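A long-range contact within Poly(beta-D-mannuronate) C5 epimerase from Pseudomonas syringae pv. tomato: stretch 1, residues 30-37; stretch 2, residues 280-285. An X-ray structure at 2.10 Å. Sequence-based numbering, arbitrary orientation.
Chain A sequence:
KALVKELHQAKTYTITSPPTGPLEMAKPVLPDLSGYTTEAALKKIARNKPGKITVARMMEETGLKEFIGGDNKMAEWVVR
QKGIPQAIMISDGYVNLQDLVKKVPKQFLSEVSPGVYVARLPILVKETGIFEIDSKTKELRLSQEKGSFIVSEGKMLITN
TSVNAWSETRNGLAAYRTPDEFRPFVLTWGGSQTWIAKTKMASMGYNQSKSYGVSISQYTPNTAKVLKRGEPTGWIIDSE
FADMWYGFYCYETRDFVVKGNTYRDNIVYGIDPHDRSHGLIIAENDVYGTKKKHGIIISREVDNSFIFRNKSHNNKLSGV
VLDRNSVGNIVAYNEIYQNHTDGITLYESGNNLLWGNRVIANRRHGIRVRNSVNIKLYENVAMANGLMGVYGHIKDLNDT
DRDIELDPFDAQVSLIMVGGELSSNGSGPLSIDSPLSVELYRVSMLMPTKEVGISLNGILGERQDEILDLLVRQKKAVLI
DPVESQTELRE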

# COMPACT_ATOMS: atom_id res chain seq x y z
N LEU A 30 -11.98 -15.19 -9.37
CA LEU A 30 -10.89 -14.30 -8.99
C LEU A 30 -10.07 -13.95 -10.22
O LEU A 30 -9.93 -14.78 -11.11
CB LEU A 30 -10.02 -14.96 -7.91
CG LEU A 30 -10.76 -15.29 -6.61
CD1 LEU A 30 -9.88 -16.13 -5.71
CD2 LEU A 30 -11.19 -14.01 -5.91
N PRO A 31 -9.55 -12.72 -10.28
CA PRO A 31 -8.76 -12.26 -11.42
C PRO A 31 -7.59 -13.20 -11.69
O PRO A 31 -6.97 -13.71 -10.75
CB PRO A 31 -8.23 -10.90 -10.96
CG PRO A 31 -9.20 -10.44 -9.93
CD PRO A 31 -9.69 -11.68 -9.24
N ASP A 32 -7.30 -13.42 -12.96
CA ASP A 32 -6.16 -14.21 -13.39
C ASP A 32 -4.89 -13.41 -13.10
O ASP A 32 -4.83 -12.23 -13.39
CB ASP A 32 -6.32 -14.53 -14.88
CG ASP A 32 -5.11 -15.22 -15.46
OD1 ASP A 32 -4.40 -15.92 -14.72
OD2 ASP A 32 -4.87 -15.06 -16.68
N LEU A 33 -3.89 -14.05 -12.51
CA LEU A 33 -2.65 -13.36 -12.13
C LEU A 33 -1.49 -13.70 -13.06
O LEU A 33 -0.40 -13.13 -12.94
CB LEU A 33 -2.25 -13.74 -10.70
CG LEU A 33 -3.28 -13.50 -9.59
CD1 LEU A 33 -2.75 -14.04 -8.27
CD2 LEU A 33 -3.60 -12.02 -9.48
N SER A 34 -1.74 -14.62 -13.99
CA SER A 34 -0.67 -15.21 -14.80
C SER A 34 0.08 -14.23 -15.70
O SER A 34 1.22 -14.49 -16.08
CB SER A 34 -1.21 -16.39 -15.62
OG SER A 34 -2.08 -15.93 -16.64
N GLY A 35 -0.56 -13.12 -16.05
CA GLY A 35 0.10 -12.08 -16.83
C GLY A 35 0.93 -11.08 -16.03
O GLY A 35 1.63 -10.25 -16.61
N TYR A 36 0.89 -11.15 -14.70
CA TYR A 36 1.66 -10.22 -13.87
C TYR A 36 3.06 -10.75 -13.54
O TYR A 36 3.29 -11.32 -12.47
CB TYR A 36 0.89 -9.84 -12.60
CG TYR A 36 -0.51 -9.32 -12.88
CD1 TYR A 36 -0.74 -8.37 -13.87
CD2 TYR A 36 -1.61 -9.82 -12.19
CE1 TYR A 36 -2.03 -7.92 -14.16
CE2 TYR A 36 -2.90 -9.37 -12.46
CZ TYR A 36 -3.10 -8.42 -13.44
OH TYR A 36 -4.38 -7.97 -13.70
N THR A 37 3.98 -10.56 -14.48
CA THR A 37 5.33 -11.11 -14.38
C THR A 37 6.37 -10.06 -14.76
O THR A 37 6.05 -9.07 -15.43
CB THR A 37 5.54 -12.31 -15.33
OG1 THR A 37 5.61 -11.84 -16.68
CG2 THR A 37 4.41 -13.33 -15.21
N LEU A 280 -8.64 -2.97 -7.12
CA LEU A 280 -7.30 -3.37 -6.73
C LEU A 280 -7.19 -4.88 -6.62
O LEU A 280 -8.16 -5.56 -6.26
CB LEU A 280 -6.91 -2.71 -5.40
CG LEU A 280 -7.14 -1.20 -5.28
CD1 LEU A 280 -6.64 -0.74 -3.94
CD2 LEU A 280 -6.47 -0.42 -6.40
N ILE A 281 -6.02 -5.40 -6.96
CA ILE A 281 -5.73 -6.83 -6.89
C ILE A 281 -4.55 -7.03 -5.94
O ILE A 281 -3.40 -6.74 -6.27
CB ILE A 281 -5.41 -7.42 -8.28
CG1 ILE A 281 -6.64 -7.35 -9.19
CG2 ILE A 281 -4.91 -8.86 -8.17
CD1 ILE A 281 -6.36 -7.67 -10.67
N ILE A 282 -4.86 -7.49 -4.74
CA ILE A 282 -3.85 -7.70 -3.72
C ILE A 282 -3.76 -9.19 -3.45
O ILE A 282 -4.62 -9.74 -2.76
CB ILE A 282 -4.22 -6.93 -2.45
CG1 ILE A 282 -4.33 -5.43 -2.76
CG2 ILE A 282 -3.19 -7.17 -1.36
CD1 ILE A 282 -5.02 -4.62 -1.68
N ALA A 283 -2.73 -9.84 -3.99
CA ALA A 283 -2.69 -11.31 -4.01
C ALA A 283 -1.31 -11.93 -3.79
O ALA A 283 -0.29 -11.40 -4.23
CB ALA A 283 -3.28 -11.82 -5.32
N GLU A 284 -1.29 -13.09 -3.12
CA GLU A 284 -0.07 -13.88 -2.95
C GLU A 284 1.09 -13.11 -2.33
O GLU A 284 2.26 -13.39 -2.61
CB GLU A 284 0.35 -14.52 -4.29
CG GLU A 284 -0.71 -15.48 -4.80
CD GLU A 284 -0.32 -16.22 -6.06
OE1 GLU A 284 0.80 -16.00 -6.59
OE2 GLU A 284 -1.14 -17.03 -6.52
N ASN A 285 0.76 -12.13 -1.48
CA ASN A 285 1.76 -11.42 -0.71
C ASN A 285 1.95 -12.11 0.64
O ASN A 285 1.05 -12.80 1.13
CB ASN A 285 1.38 -9.95 -0.50
CG ASN A 285 1.11 -9.23 -1.81
OD1 ASN A 285 2.03 -8.92 -2.56
ND2 ASN A 285 -0.17 -8.96 -2.09

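The two stretches meet through side chains alone: no hydrogen bond crosses between them, the two sides together bury 237 Å², and most of the closest contacts are between apolar carbons. The nearest CA atoms support this reading. The CA of Pro-31 lies 7.7 Å from that of Ile-281, and the CA of Leu-33 lies 8.4 Å from that of Ala-283, separations that leave room for a layer of side chains between the backbones.

Leu-30 makes no contact with stretch 2, so the interaction begins at Pro-31. Its CA-to-CB bond points toward the other stretch, and its CB packs 3.7 Å from CD1 of Ile-281, a normal van der Waals distance between aliphatic carbons. At Asp-32 the CA-to-CB bond points away, and the carboxylate serves its own stretch instead. Ser-34 N donates to Asp-32 OD1 at 3.0 Å with an N-H...acceptor angle of 165°, close to linear, and Ser-34 OG donates to Asp-32 OD2 at 2.9 Å. Both carboxylate oxygens are thus engaged by the residue two positions on, tying together the backbone around Leu-33.

Leu-33, buried and in the m, t rotamer, has the largest covered area in stretch 1, 67 Å². Leu-33 CD2 lies 3.7 Å from Ile-281 CG2 and 4.2 Å from Ala-283 CB, and Leu-33 CD1 lies 3.7 Å from the same Ala-283 CB. The same CD1 is 3.8 Å from Glu-284 OE2, a contact of carbon with oxygen rather than a polar bond; that oxygen is hydrogen-bonded elsewhere in the structure. The alternation expected of a strand explains the pairing, since Ile-281 and Ala-283 direct their CA-to-CB bonds toward stretch 1 whereas the intervening Ile-282 points away.

Leu-33 also opens a type I beta turn that ends at Tyr-36, closed by a backbone hydrogen bond from Tyr-36 N to Leu-33 O at 2.9 Å. Ser-34 and Gly-35 occupy its middle positions and do not touch stretch 2. The turn brings the chain round so that Tyr-36 again has its CA-to-CB bond toward the other stretch. Its OH comes within 3.6 Å of Ile-281 CD1, and its CE2 lies 4.3 Å from the same methyl, which approaches the ring obliquely. Ile-281 therefore meets Pro-31, Leu-33 and Tyr-36, consistent with its 80 Å² of covered area, the largest of any residue here. Thr-37 lies beyond the contact, at the N-cap position of the helix that follows.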